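Local coordinates for protein NleG5-1 effector (Enterobacteria phage YYZ-2008, PDB 5VGC) that probably acts as a ubiquitin-protein transferase, a RING-like effector of the NleG family, and binds calcium ions, at residues G13-L17 and Q76-I81; G55-G59 and E82-H87; L118-I122 and L173-K178; L140-T146 and M166-A172; N161-C165 and R207-L212. The protein carries 1 engineered substitution. All blocks are in the same frame, centred on the assembly; numbering follows the deposited sequence.

Contact 1: G13-L17 and Q76-I81; sequences GVSFL and QYIEHI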
# COMPACT_ATOMS: atom_id res chain seq x y z
N GLY A 13 27.49 -25.60 -22.13
CA GLY A 13 26.67 -25.00 -23.18
C GLY A 13 25.36 -24.37 -22.74
O GLY A 13 24.55 -23.98 -23.59
N VAL A 14 25.14 -24.25 -21.43
CA VAL A 14 23.89 -23.70 -20.89
C VAL A 14 24.14 -22.93 -19.59
O VAL A 14 25.14 -23.14 -18.89
CB VAL A 14 22.84 -24.81 -20.64
CG1 VAL A 14 22.20 -25.26 -21.95
CG2 VAL A 14 23.46 -25.99 -19.90
N SER A 15 23.20 -22.04 -19.26
CA SER A 15 23.35 -21.11 -18.12
C SER A 15 22.79 -21.61 -16.77
O SER A 15 22.75 -20.84 -15.79
CB SER A 15 22.76 -19.74 -18.48
OG SER A 15 21.65 -19.85 -19.34
N PHE A 16 22.40 -22.89 -16.69
CA PHE A 16 22.00 -23.51 -15.41
C PHE A 16 22.91 -24.68 -14.97
O PHE A 16 23.63 -25.27 -15.76
CB PHE A 16 20.53 -23.97 -15.46
CG PHE A 16 20.19 -24.84 -16.64
CD1 PHE A 16 20.32 -26.21 -16.56
CD2 PHE A 16 19.74 -24.28 -17.83
CE1 PHE A 16 20.00 -27.02 -17.64
CE2 PHE A 16 19.42 -25.07 -18.92
CZ PHE A 16 19.55 -26.44 -18.82
N LEU A 17 22.84 -24.99 -13.69
CA LEU A 17 23.49 -26.11 -13.04
C LEU A 17 22.49 -27.25 -12.83
O LEU A 17 21.25 -27.04 -12.88
CB LEU A 17 24.01 -25.69 -11.66
CG LEU A 17 24.74 -24.36 -11.50
CD1 LEU A 17 24.92 -24.07 -10.01
CD2 LEU A 17 26.08 -24.38 -12.18
N GLN A 76 25.24 -14.96 -15.16
CA GLN A 76 24.20 -15.97 -15.40
C GLN A 76 24.17 -17.00 -14.25
O GLN A 76 23.10 -17.31 -13.70
CB GLN A 76 24.36 -16.67 -16.75
CG GLN A 76 24.12 -15.77 -17.96
CD GLN A 76 24.31 -16.45 -19.30
OE1 GLN A 76 25.15 -17.34 -19.46
NE2 GLN A 76 23.53 -16.03 -20.29
N TYR A 77 25.35 -17.50 -13.89
CA TYR A 77 25.42 -18.45 -12.78
C TYR A 77 24.95 -17.86 -11.46
O TYR A 77 24.31 -18.56 -10.66
CB TYR A 77 26.81 -19.10 -12.66
CG TYR A 77 27.06 -20.22 -13.67
CD1 TYR A 77 26.13 -21.26 -13.86
CD2 TYR A 77 28.22 -20.23 -14.44
CE1 TYR A 77 26.35 -22.26 -14.79
CE2 TYR A 77 28.46 -21.25 -15.37
CZ TYR A 77 27.52 -22.26 -15.53
OH TYR A 77 27.74 -23.28 -16.44
N ILE A 78 25.25 -16.58 -11.22
CA ILE A 78 24.69 -15.87 -10.04
C ILE A 78 23.17 -15.82 -10.13
O ILE A 78 22.48 -16.10 -9.15
CB ILE A 78 25.25 -14.44 -9.83
CG1 ILE A 78 26.73 -14.51 -9.46
CG2 ILE A 78 24.47 -13.71 -8.71
CD1 ILE A 78 27.41 -13.17 -9.28
N GLU A 79 22.65 -15.45 -11.31
CA GLU A 79 21.19 -15.46 -11.50
C GLU A 79 20.60 -16.82 -11.15
O GLU A 79 19.63 -16.91 -10.38
CB GLU A 79 20.80 -15.05 -12.91
CG GLU A 79 20.42 -13.58 -13.00
CD GLU A 79 19.94 -13.19 -14.36
OE1 GLU A 79 20.17 -12.03 -14.77
OE2 GLU A 79 19.33 -14.06 -15.02
N HIS A 80 21.21 -17.88 -11.71
CA HIS A 80 20.77 -19.25 -11.38
C HIS A 80 20.85 -19.56 -9.88
O HIS A 80 19.89 -20.05 -9.29
CB HIS A 80 21.57 -20.31 -12.13
CG HIS A 80 20.98 -21.68 -12.00
ND1 HIS A 80 21.38 -22.58 -11.03
CD2 HIS A 80 20.00 -22.30 -12.70
CE1 HIS A 80 20.68 -23.70 -11.15
NE2 HIS A 80 19.84 -23.55 -12.16
N ILE A 81 21.99 -19.28 -9.27
CA ILE A 81 22.13 -19.58 -7.85
C ILE A 81 21.06 -18.84 -7.05
O ILE A 81 20.40 -19.42 -6.18
CB ILE A 81 23.54 -19.23 -7.32
CG1 ILE A 81 24.57 -20.18 -7.90
CG2 ILE A 81 23.58 -19.32 -5.79
CD1 ILE A 81 25.98 -19.62 -7.88
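The imidazole of His80 receives the backbone of residues 13-17 on one of its faces. Phe16 CA stands 3.5 Å above the His80 ring plane and Leu17 N 3.6 Å above it, both displaced toward the rim, so the peptide passes over the margin of the ring rather than its centre. CD2 of the same imidazole meets Phe16 CB at 3.3 Å. The Tyr77 ring meets the loop differently: Phe16 O sits at its edge, near the ring plane, while Ser15 O and the Leu17 methyl CD2 come in obliquely, the latter 3.4 Å from Tyr77 CE1. Leu17 lies between the two rings, with CG 3.8 Å from His80 ND1 and CD2 turned to the tyrosine. The His80 side chain can lie beneath the peptide because its CG is swung away from the backbone N and beside the carbonyl carbon (chi1 -170°). Farther out, Ser15 CB rests 3.5 Å from Gln76 OE1. The Phe16 phenyl leads away from helix 68-85, with Val14 CG2 over one face. Leu17 also touches Leu41 of strand 37-41, as do Tyr77 and Ile81, so the leucine is packed where helix and sheet meet. With no hydrogen bond between the segments, the contact rests on van der Waals fit of the loop against the His80 and Tyr77 rings, with the Leu17 side chain packed against both.

Contact 2: G55-G59 and E82-H87; sequences GYFMG and ERTLNH
Where helix 68-85 ends, Asn86, the first residue to leave helical geometry, turns its amide onto Phe57 of strand 57-60 and binds both polar groups of that residue's main chain. Phe57 N donates to Asn86 OD1 at 2.7 Å, approaching 27° out of the carbonyl plane, whereas Asn86 ND2 gives a longer bond of 3.2 Å to Phe57 O, lying in the plane of that carbonyl. This two-point grip fixes the amide's rotation, and a further bond from ND2 to Leu90 O reinforces it. OD1 also lies at the edge of the Phe57 ring, whose plane is only 13° from that of the amide, while Phe57 CD2 packs on Leu85 CB at 3.9 Å.

One helical turn earlier, Glu82 extends a second link between helix and strand. Its OE2 accepts from Gly59 N at 2.8 Å through the anti lone pair and is bonded by Ser92 OG as well. The contact thus couples the sheet's edge strand to the C-terminal end of a helix through side-chain-to-main-chain bonds. Beyond the helix, His87 sets its edge toward the face of Tyr56 in a T-shaped pair, centroids 5.3 Å apart and planes at 66°. Both aromatics reach the second subunit: Tyr56 OH bonds to Leu110 O of that subunit, and His87 stacks with its Tyr113.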
# COMPACT_ATOMS: atom_id res chain seq x y z
N GLY A 55 15.00 -14.41 4.13
CA GLY A 55 14.83 -15.56 3.25
C GLY A 55 15.33 -15.40 1.83
O GLY A 55 15.23 -16.34 1.03
N TYR A 56 15.87 -14.22 1.49
CA TYR A 56 16.35 -13.96 0.14
C TYR A 56 17.83 -13.65 0.15
O TYR A 56 18.36 -13.09 1.12
CB TYR A 56 15.58 -12.81 -0.50
CG TYR A 56 14.12 -13.11 -0.69
CD1 TYR A 56 13.63 -13.63 -1.89
CD2 TYR A 56 13.22 -12.86 0.33
CE1 TYR A 56 12.29 -13.89 -2.05
CE2 TYR A 56 11.87 -13.13 0.17
CZ TYR A 56 11.41 -13.64 -1.01
OH TYR A 56 10.07 -13.89 -1.15
N PHE A 57 18.49 -14.03 -0.94
CA PHE A 57 19.94 -14.02 -1.03
C PHE A 57 20.37 -13.34 -2.32
O PHE A 57 19.66 -13.39 -3.33
CB PHE A 57 20.48 -15.45 -0.95
CG PHE A 57 20.03 -16.20 0.26
CD1 PHE A 57 20.70 -16.06 1.47
CD2 PHE A 57 18.92 -17.02 0.20
CE1 PHE A 57 20.27 -16.76 2.60
CE2 PHE A 57 18.48 -17.71 1.32
CZ PHE A 57 19.15 -17.59 2.52
N MET A 58 21.54 -12.72 -2.25
CA MET A 58 22.02 -11.83 -3.30
C MET A 58 23.47 -12.17 -3.55
O MET A 58 24.25 -12.28 -2.60
CB MET A 58 21.82 -10.38 -2.82
CG MET A 58 22.72 -9.29 -3.38
SD MET A 58 22.23 -7.68 -2.68
CE MET A 58 22.46 -7.90 -0.91
N GLY A 59 23.81 -12.32 -4.83
CA GLY A 59 25.13 -12.77 -5.22
C GLY A 59 25.94 -11.68 -5.88
O GLY A 59 25.40 -10.91 -6.67
N GLU A 82 20.89 -17.55 -7.37
CA GLU A 82 19.87 -16.72 -6.74
C GLU A 82 18.49 -17.34 -6.91
O GLU A 82 17.76 -17.49 -5.93
CB GLU A 82 19.89 -15.29 -7.29
CG GLU A 82 21.01 -14.45 -6.72
CD GLU A 82 21.07 -13.05 -7.31
OE1 GLU A 82 20.37 -12.78 -8.32
OE2 GLU A 82 21.82 -12.22 -6.74
N ARG A 83 18.13 -17.69 -8.14
CA ARG A 83 16.82 -18.31 -8.35
C ARG A 83 16.68 -19.62 -7.58
O ARG A 83 15.62 -19.90 -7.02
CB ARG A 83 16.54 -18.53 -9.84
CG ARG A 83 16.21 -17.27 -10.60
CD ARG A 83 15.51 -17.58 -11.91
NE ARG A 83 15.49 -16.36 -12.70
CZ ARG A 83 14.56 -15.41 -12.63
NH1 ARG A 83 13.52 -15.48 -11.79
NH2 ARG A 83 14.67 -14.34 -13.39
N THR A 84 17.73 -20.43 -7.54
CA THR A 84 17.67 -21.72 -6.87
C THR A 84 17.51 -21.53 -5.36
O THR A 84 16.70 -22.20 -4.74
CB THR A 84 18.90 -22.59 -7.20
OG1 THR A 84 19.08 -22.65 -8.63
CG2 THR A 84 18.72 -24.00 -6.67
N LEU A 85 18.27 -20.60 -4.79
CA LEU A 85 18.13 -20.24 -3.36
C LEU A 85 16.82 -19.52 -2.95
O LEU A 85 16.23 -19.87 -1.93
CB LEU A 85 19.31 -19.38 -2.91
CG LEU A 85 20.67 -20.07 -2.90
CD1 LEU A 85 21.78 -19.04 -2.72
CD2 LEU A 85 20.71 -21.10 -1.79
N ASN A 86 16.38 -18.54 -3.73
CA ASN A 86 15.33 -17.61 -3.27
C ASN A 86 13.91 -18.17 -3.33
O ASN A 86 13.60 -19.07 -4.12
CB ASN A 86 15.40 -16.32 -4.09
CG ASN A 86 16.64 -15.49 -3.78
OD1 ASN A 86 17.27 -15.65 -2.74
ND2 ASN A 86 16.98 -14.58 -4.68
N HIS A 87 13.03 -17.61 -2.49
CA HIS A 87 11.60 -17.94 -2.54
C HIS A 87 11.01 -17.38 -3.83
O HIS A 87 11.37 -16.27 -4.26
CB HIS A 87 10.84 -17.36 -1.36
CG HIS A 87 11.36 -17.80 -0.02
ND1 HIS A 87 10.97 -18.97 0.60
CD2 HIS A 87 12.23 -17.20 0.82
CE1 HIS A 87 11.59 -19.07 1.76
NE2 HIS A 87 12.36 -18.02 1.92

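Contact 3: L118-I122 and L173-K178; sequences LLDKI and LIHLVK
Leu173 begins the contact by meeting Ile122: its CD2 methyl lies 3.9 Å from Ile122 CG1, and the two side chains pass at a slant. Next in sequence, Ile174 crosses Leu119 at about a right angle, CG1 being 4.1 Å from Leu119 CD2. One turn on, Val177 reaches toward Leu118 tip to tip, with Val177 CG1 3.3 Å from Leu118 CD2. With CG1 turned away from the backbone N (chi1 168°), both Val177 methyls rest on the Leu118 tip, and CG2 reaches Ile122 CD1 as well, at 3.9 Å, so the valine is shared by two residues a helical turn apart. Lys178 closes the row with its aliphatic chain, CE lying 4.1 Å from Leu119 CD1.

No hydrogen bond joins the segments, and the surfaces that meet are hydrocarbon. The local axes run antiparallel at 171° and approach to 10.6 Å, so side chains rather than backbones fill the interface. Beneath this helix pair lies the sheet: Ile122 and Leu173 both touch Val154 of strand 152-157, Leu118 and Leu173 touch Ile195 of strand 195-196, and Val177 meets Ile190 of a neighbouring loop.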
# COMPACT_ATOMS: atom_id res chain seq x y z
N LEU A 118 -1.48 21.97 -7.18
CA LEU A 118 -1.04 22.37 -5.84
C LEU A 118 0.03 23.49 -5.90
O LEU A 118 -0.06 24.53 -5.19
CB LEU A 118 -0.52 21.14 -5.09
CG LEU A 118 -0.09 21.25 -3.64
CD1 LEU A 118 -1.17 21.91 -2.81
CD2 LEU A 118 0.17 19.85 -3.14
N LEU A 119 1.04 23.27 -6.75
CA LEU A 119 2.08 24.28 -6.96
C LEU A 119 1.51 25.59 -7.51
O LEU A 119 1.87 26.70 -7.04
CB LEU A 119 3.16 23.73 -7.90
CG LEU A 119 4.06 22.63 -7.32
CD1 LEU A 119 5.01 22.13 -8.37
CD2 LEU A 119 4.86 23.13 -6.12
N ASP A 120 0.61 25.47 -8.48
CA ASP A 120 -0.10 26.65 -9.00
C ASP A 120 -0.86 27.36 -7.89
O ASP A 120 -0.79 28.61 -7.80
CB ASP A 120 -1.07 26.29 -10.16
CG ASP A 120 -0.36 26.09 -11.49
OD1 ASP A 120 0.87 26.33 -11.59
OD2 ASP A 120 -1.02 25.68 -12.47
N LYS A 121 -1.56 26.61 -7.04
CA LYS A 121 -2.27 27.28 -5.94
C LYS A 121 -1.31 27.95 -4.97
O LYS A 121 -1.58 29.08 -4.51
CB LYS A 121 -3.22 26.37 -5.20
CG LYS A 121 -4.06 27.14 -4.19
CD LYS A 121 -5.37 26.46 -3.91
CE LYS A 121 -6.24 27.35 -3.03
NZ LYS A 121 -7.29 26.49 -2.40
N ILE A 122 -0.19 27.30 -4.66
CA ILE A 122 0.81 27.98 -3.81
C ILE A 122 1.20 29.31 -4.48
O ILE A 122 1.07 30.42 -3.87
CB ILE A 122 2.04 27.09 -3.52
CG1 ILE A 122 1.65 26.01 -2.51
CG2 ILE A 122 3.21 27.92 -3.00
CD1 ILE A 122 2.66 24.91 -2.35
N LEU A 173 7.28 25.60 1.51
CA LEU A 173 6.06 24.88 1.11
C LEU A 173 6.25 24.08 -0.21
O LEU A 173 5.86 22.89 -0.33
CB LEU A 173 4.87 25.84 0.99
CG LEU A 173 3.52 25.30 1.44
CD1 LEU A 173 3.60 24.84 2.89
CD2 LEU A 173 2.48 26.38 1.25
N ILE A 174 6.89 24.75 -1.18
CA ILE A 174 7.27 24.09 -2.43
C ILE A 174 8.14 22.83 -2.17
O ILE A 174 7.90 21.75 -2.78
CB ILE A 174 7.94 25.06 -3.40
CG1 ILE A 174 6.87 26.02 -3.95
CG2 ILE A 174 8.62 24.28 -4.56
CD1 ILE A 174 7.40 27.20 -4.73
N HIS A 175 9.11 22.96 -1.27
CA HIS A 175 9.94 21.84 -0.85
C HIS A 175 9.13 20.72 -0.18
O HIS A 175 9.35 19.54 -0.48
CB HIS A 175 11.05 22.31 0.08
CG HIS A 175 11.95 21.22 0.56
ND1 HIS A 175 11.87 20.69 1.83
CD2 HIS A 175 12.97 20.56 -0.05
CE1 HIS A 175 12.79 19.76 1.98
NE2 HIS A 175 13.47 19.66 0.85
N LEU A 176 8.21 21.08 0.70
CA LEU A 176 7.36 20.07 1.37
C LEU A 176 6.50 19.33 0.35
O LEU A 176 6.40 18.07 0.42
CB LEU A 176 6.43 20.68 2.42
CG LEU A 176 7.07 21.29 3.66
CD1 LEU A 176 6.02 21.98 4.52
CD2 LEU A 176 7.82 20.28 4.47
N VAL A 177 5.89 20.09 -0.56
CA VAL A 177 5.01 19.47 -1.56
C VAL A 177 5.82 18.59 -2.54
O VAL A 177 5.48 17.41 -2.75
CB VAL A 177 4.16 20.53 -2.30
CG1 VAL A 177 3.45 19.95 -3.53
CG2 VAL A 177 3.15 21.13 -1.35
N LYS A 178 6.89 19.15 -3.11
CA LYS A 178 7.71 18.39 -4.06
C LYS A 178 8.34 17.12 -3.49
O LYS A 178 8.51 16.15 -4.22
CB LYS A 178 8.77 19.28 -4.68
CG LYS A 178 8.21 20.29 -5.69
CD LYS A 178 9.37 21.03 -6.34
CE LYS A 178 8.97 22.00 -7.41
NZ LYS A 178 10.22 22.55 -8.00

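Contact 4: L140-T146 and M166-A172; sequences LRTCPVT and MLYDKMA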
# COMPACT_ATOMS: atom_id res chain seq x y z
N LEU A 140 4.21 34.85 15.00
CA LEU A 140 3.37 34.50 13.85
C LEU A 140 3.97 34.98 12.52
O LEU A 140 3.55 34.53 11.44
CB LEU A 140 1.95 35.03 14.04
CG LEU A 140 1.16 34.45 15.23
CD1 LEU A 140 -0.24 35.01 15.25
CD2 LEU A 140 1.09 32.92 15.20
N ARG A 141 4.95 35.89 12.59
CA ARG A 141 5.69 36.30 11.40
C ARG A 141 6.68 35.23 10.92
O ARG A 141 7.08 35.28 9.77
CB ARG A 141 6.42 37.63 11.61
CG ARG A 141 5.48 38.82 11.67
CD ARG A 141 6.15 40.19 11.61
NE ARG A 141 5.30 41.10 10.81
CZ ARG A 141 5.63 41.72 9.67
NH1 ARG A 141 6.84 41.61 9.12
NH2 ARG A 141 4.73 42.50 9.07
N THR A 142 7.08 34.28 11.78
CA THR A 142 8.16 33.34 11.44
C THR A 142 7.68 31.96 10.99
O THR A 142 6.83 31.37 11.63
CB THR A 142 9.13 33.13 12.60
OG1 THR A 142 8.45 32.45 13.66
CG2 THR A 142 9.69 34.47 13.09
N CYS A 143 8.27 31.47 9.90
CA CYS A 143 7.91 30.18 9.31
C CYS A 143 8.29 29.00 10.20
O CYS A 143 9.42 28.97 10.71
CB CYS A 143 8.55 30.04 7.93
SG CYS A 143 8.51 28.40 7.18
N PRO A 144 7.37 28.03 10.39
CA PRO A 144 7.72 26.86 11.25
C PRO A 144 8.82 25.97 10.69
O PRO A 144 9.46 25.26 11.46
CB PRO A 144 6.41 26.09 11.36
CG PRO A 144 5.34 27.01 10.90
CD PRO A 144 5.99 27.94 9.90
N VAL A 145 9.05 26.02 9.36
CA VAL A 145 10.12 25.27 8.73
C VAL A 145 11.43 26.06 8.76
O VAL A 145 12.40 25.58 9.33
CB VAL A 145 9.73 24.86 7.29
CG1 VAL A 145 10.85 24.07 6.62
CG2 VAL A 145 8.45 24.04 7.29
N THR A 146 11.47 27.25 8.17
CA THR A 146 12.75 28.01 8.11
C THR A 146 13.15 28.65 9.44
O THR A 146 14.33 28.96 9.62
CB THR A 146 12.73 29.16 7.09
OG1 THR A 146 11.61 29.98 7.41
CG2 THR A 146 12.61 28.63 5.68
N MET A 166 -1.16 28.99 9.42
CA MET A 166 0.13 29.56 9.74
C MET A 166 0.81 30.02 8.49
O MET A 166 0.50 29.55 7.38
CB MET A 166 0.96 28.56 10.51
CG MET A 166 0.37 28.31 11.90
SD MET A 166 1.59 27.88 13.15
CE MET A 166 2.10 26.25 12.66
N LEU A 167 1.71 30.96 8.69
CA LEU A 167 2.48 31.57 7.63
C LEU A 167 3.73 30.74 7.40
O LEU A 167 4.51 30.56 8.32
CB LEU A 167 2.87 33.00 8.02
CG LEU A 167 3.72 33.76 6.99
CD1 LEU A 167 2.94 33.90 5.68
CD2 LEU A 167 4.13 35.13 7.54
N TYR A 168 3.91 30.25 6.18
CA TYR A 168 5.11 29.50 5.79
C TYR A 168 5.87 30.24 4.68
O TYR A 168 5.28 31.01 3.90
CB TYR A 168 4.74 28.09 5.28
CG TYR A 168 4.09 27.21 6.32
CD1 TYR A 168 2.77 27.37 6.67
CD2 TYR A 168 4.80 26.20 6.95
CE1 TYR A 168 2.17 26.58 7.62
CE2 TYR A 168 4.20 25.40 7.91
CZ TYR A 168 2.86 25.61 8.24
OH TYR A 168 2.22 24.85 9.20
N ASP A 169 7.16 29.97 4.62
CA ASP A 169 8.00 30.37 3.50
C ASP A 169 7.59 29.56 2.25
O ASP A 169 7.59 28.29 2.25
CB ASP A 169 9.48 30.15 3.81
CG ASP A 169 10.41 30.91 2.87
OD1 ASP A 169 10.35 30.69 1.65
OD2 ASP A 169 11.22 31.74 3.36
N LYS A 170 7.25 30.32 1.20
CA LYS A 170 6.85 29.77 -0.08
C LYS A 170 7.78 28.63 -0.55
O LYS A 170 7.31 27.52 -0.90
CB LYS A 170 6.83 30.89 -1.11
CG LYS A 170 6.30 30.51 -2.49
CD LYS A 170 6.52 31.65 -3.44
CE LYS A 170 6.16 31.21 -4.84
NZ LYS A 170 6.57 32.21 -5.86
N MET A 171 9.08 28.92 -0.55
CA MET A 171 10.10 27.95 -0.95
C MET A 171 10.02 26.68 -0.10
O MET A 171 10.18 25.56 -0.63
CB MET A 171 11.51 28.57 -0.86
CG MET A 171 11.78 29.75 -1.81
SD MET A 171 13.40 30.60 -1.71
CE MET A 171 13.18 31.59 -0.24
N ALA A 172 9.76 26.85 1.20
CA ALA A 172 9.62 25.73 2.12
C ALA A 172 8.39 24.91 1.76
O ALA A 172 8.46 23.68 1.71
CB ALA A 172 9.53 26.21 3.55
O HOH W 1 4.23 30.78 11.16
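A single thiol, Cys143 SG, accepts three backbone N-H groups, one of them across the contact. Asp169 N points almost straight at SG (3.3 Å, 177° at the hydrogen), and from its own loop Thr146 N comes at 3.3 Å with a nearly straight bond too; the bond from Val145 N is weak. SG reaches them because chi1, 168°, turns it away from the backbone N. A sulfur collecting the N-H groups two and three residues on resembles RING cysteine turns, consistent with a RING-like fold, though this contact holds no metal.

Beside it, Pro144 covers one face of the Tyr168 ring: CD is 3.9 Å from the centroid, 26° off the normal, a CH-pi contact. Val145 CG2 sits at the edge of the same ring, and Pro144 CG touches Met166 CE at 3.8 Å. A water donates to Thr142 O at 2.7 Å and to Leu167 O at 2.9 Å, bridging the two backbones.

Asp169 occupies the N-cap of helix 170-178. The loop thus lies over the junction where strand 164-169 passes into that helix, while the strand's main chain bonds to strand 152-157 and Leu140 packs on Asn209 and Phe210 of strand 209-212.

Contact 5: N161-C165 and R207-L212; sequences NSNVC and RGNFVL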
# COMPACT_ATOMS: atom_id res chain seq x y z
N ASN A 161 -9.29 20.17 8.10
CA ASN A 161 -10.49 20.92 8.51
C ASN A 161 -10.26 22.02 9.56
O ASN A 161 -11.19 22.48 10.18
CB ASN A 161 -11.54 19.95 9.03
CG ASN A 161 -11.66 18.70 8.18
OD1 ASN A 161 -11.57 17.59 8.70
ND2 ASN A 161 -11.84 18.87 6.87
N SER A 162 -9.02 22.47 9.73
CA SER A 162 -8.70 23.43 10.78
C SER A 162 -9.11 24.81 10.29
O SER A 162 -8.96 25.14 9.10
CB SER A 162 -7.22 23.44 11.12
OG SER A 162 -6.99 24.37 12.16
N ASN A 163 -9.66 25.60 11.21
CA ASN A 163 -9.89 27.02 10.93
C ASN A 163 -8.66 27.91 11.15
O ASN A 163 -8.72 29.11 10.87
CB ASN A 163 -11.10 27.48 11.72
CG ASN A 163 -12.39 26.84 11.24
OD1 ASN A 163 -12.59 26.66 10.04
ND2 ASN A 163 -13.26 26.51 12.15
N VAL A 164 -7.55 27.32 11.60
CA VAL A 164 -6.34 28.06 11.95
C VAL A 164 -5.27 27.79 10.89
O VAL A 164 -5.05 26.62 10.47
CB VAL A 164 -5.86 27.64 13.36
CG1 VAL A 164 -4.40 28.01 13.63
CG2 VAL A 164 -6.78 28.21 14.43
N CYS A 165 -4.62 28.86 10.44
CA CYS A 165 -3.51 28.71 9.51
C CYS A 165 -2.27 29.40 10.01
O CYS A 165 -2.31 30.25 10.91
CB CYS A 165 -3.86 29.21 8.12
SG CYS A 165 -4.87 30.65 8.08
N ARG A 207 -7.78 34.43 20.11
CA ARG A 207 -7.22 33.10 19.82
C ARG A 207 -5.70 33.08 19.62
O ARG A 207 -5.09 32.04 19.73
CB ARG A 207 -7.92 32.48 18.60
CG ARG A 207 -9.41 32.22 18.82
CD ARG A 207 -10.06 31.58 17.64
NE ARG A 207 -9.55 30.25 17.39
CZ ARG A 207 -10.09 29.37 16.54
NH1 ARG A 207 -11.18 29.66 15.83
NH2 ARG A 207 -9.53 28.17 16.40
N GLY A 208 -5.10 34.22 19.32
CA GLY A 208 -3.64 34.33 19.14
C GLY A 208 -3.11 33.65 17.88
O GLY A 208 -1.97 33.16 17.85
N ASN A 209 -3.93 33.63 16.84
CA ASN A 209 -3.66 32.90 15.62
C ASN A 209 -4.37 33.57 14.47
O ASN A 209 -5.33 34.34 14.65
CB ASN A 209 -4.16 31.43 15.75
CG ASN A 209 -3.13 30.51 16.39
OD1 ASN A 209 -1.96 30.52 16.02
ND2 ASN A 209 -3.57 29.69 17.36
N PHE A 210 -3.88 33.27 13.27
CA PHE A 210 -4.60 33.59 12.06
C PHE A 210 -5.76 32.60 11.93
O PHE A 210 -5.52 31.40 11.92
CB PHE A 210 -3.72 33.44 10.85
CG PHE A 210 -2.64 34.47 10.72
CD1 PHE A 210 -2.92 35.73 10.25
CD2 PHE A 210 -1.32 34.16 11.02
CE1 PHE A 210 -1.93 36.69 10.10
CE2 PHE A 210 -0.31 35.10 10.87
CZ PHE A 210 -0.61 36.37 10.41
N VAL A 211 -6.99 33.13 11.85
CA VAL A 211 -8.19 32.32 11.66
C VAL A 211 -8.78 32.60 10.29
O VAL A 211 -8.69 33.74 9.79
CB VAL A 211 -9.27 32.58 12.73
CG1 VAL A 211 -10.47 31.65 12.55
CG2 VAL A 211 -8.68 32.42 14.12
N LEU A 212 -9.36 31.56 9.67
CA LEU A 212 -10.06 31.69 8.40
C LEU A 212 -11.28 32.62 8.54
O LEU A 212 -11.84 32.73 9.63
CB LEU A 212 -10.53 30.34 7.87
CG LEU A 212 -9.54 29.30 7.37
CD1 LEU A 212 -10.23 28.22 6.55
CD2 LEU A 212 -8.45 29.93 6.53
O HOH W 2 -1.79 31.29 13.58
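Val164 and Val211 form a non-hydrogen-bonded pair of antiparallel strands, flanked by two backbone bonds that join strand 164-169 to strand 209-212. Leu212 N donates to Asn163 O at 2.8 Å, nearly along the C=O axis, and Cys165 N to Phe210 O at 3.1 Å, tilted 29° from the carbonyl plane. Within this frame the CA hydrogens of Val211 and Val164 also point to carbonyls, those of Asn163 and Phe210. On the face opposite the two valines, Cys165 SG meets Phe210 CB at 4.1 Å and Leu212 CD2 at 4.0 Å. The Phe210 ring itself leads away from strand 164-169, toward Phe155 and Leu140, with Cys165 O at its edge.

A water extends the pairing beyond the direct bonds: it donates to Cys165 O and to Asn209 OD1 and accepts from Phe210 N, so one molecule satisfies a carbonyl and an amide facing each other across the strands and ties in a side chain. Gly208 and Asn209, both opposite Asp204, make a G1 beta bulge that starts strand 209-212, Gly208 having the positive phi of 70° that suits the bulge. Over the valine face, Arg207 brings its guanidinium obliquely to Val164 CG2. In the loop leading to Val164, an ST turn is closed by Ser162 OG, which accepts from Val164 N at 3.1 Å.

Overall arrangement
The contacts form two groups on opposite sides of the chain's centre. Contacts 1 and 2 share helix 68-85 and touch through Ile78 and Gly59, yet contact 1 has no hydrogen bonds between its segments, whereas contact 2 adds side-chain-to-main-chain hydrogen bonds to aromatic packing and reaches the second subunit. Contacts 3, 4 and 5 cluster in the C-terminal half. Contact 3 is hydrocarbon and shares helix 170-178 with contact 4; contact 5 is main-chain pairing and shares strand 164-169 with contact 4, which combines sulfur-held amides with apolar packing. Most touching residues are buried in contacts 2 and 3; contacts 1 and 5 are more peripheral, about 64 Å apart between centres, and contact 4 is intermediate.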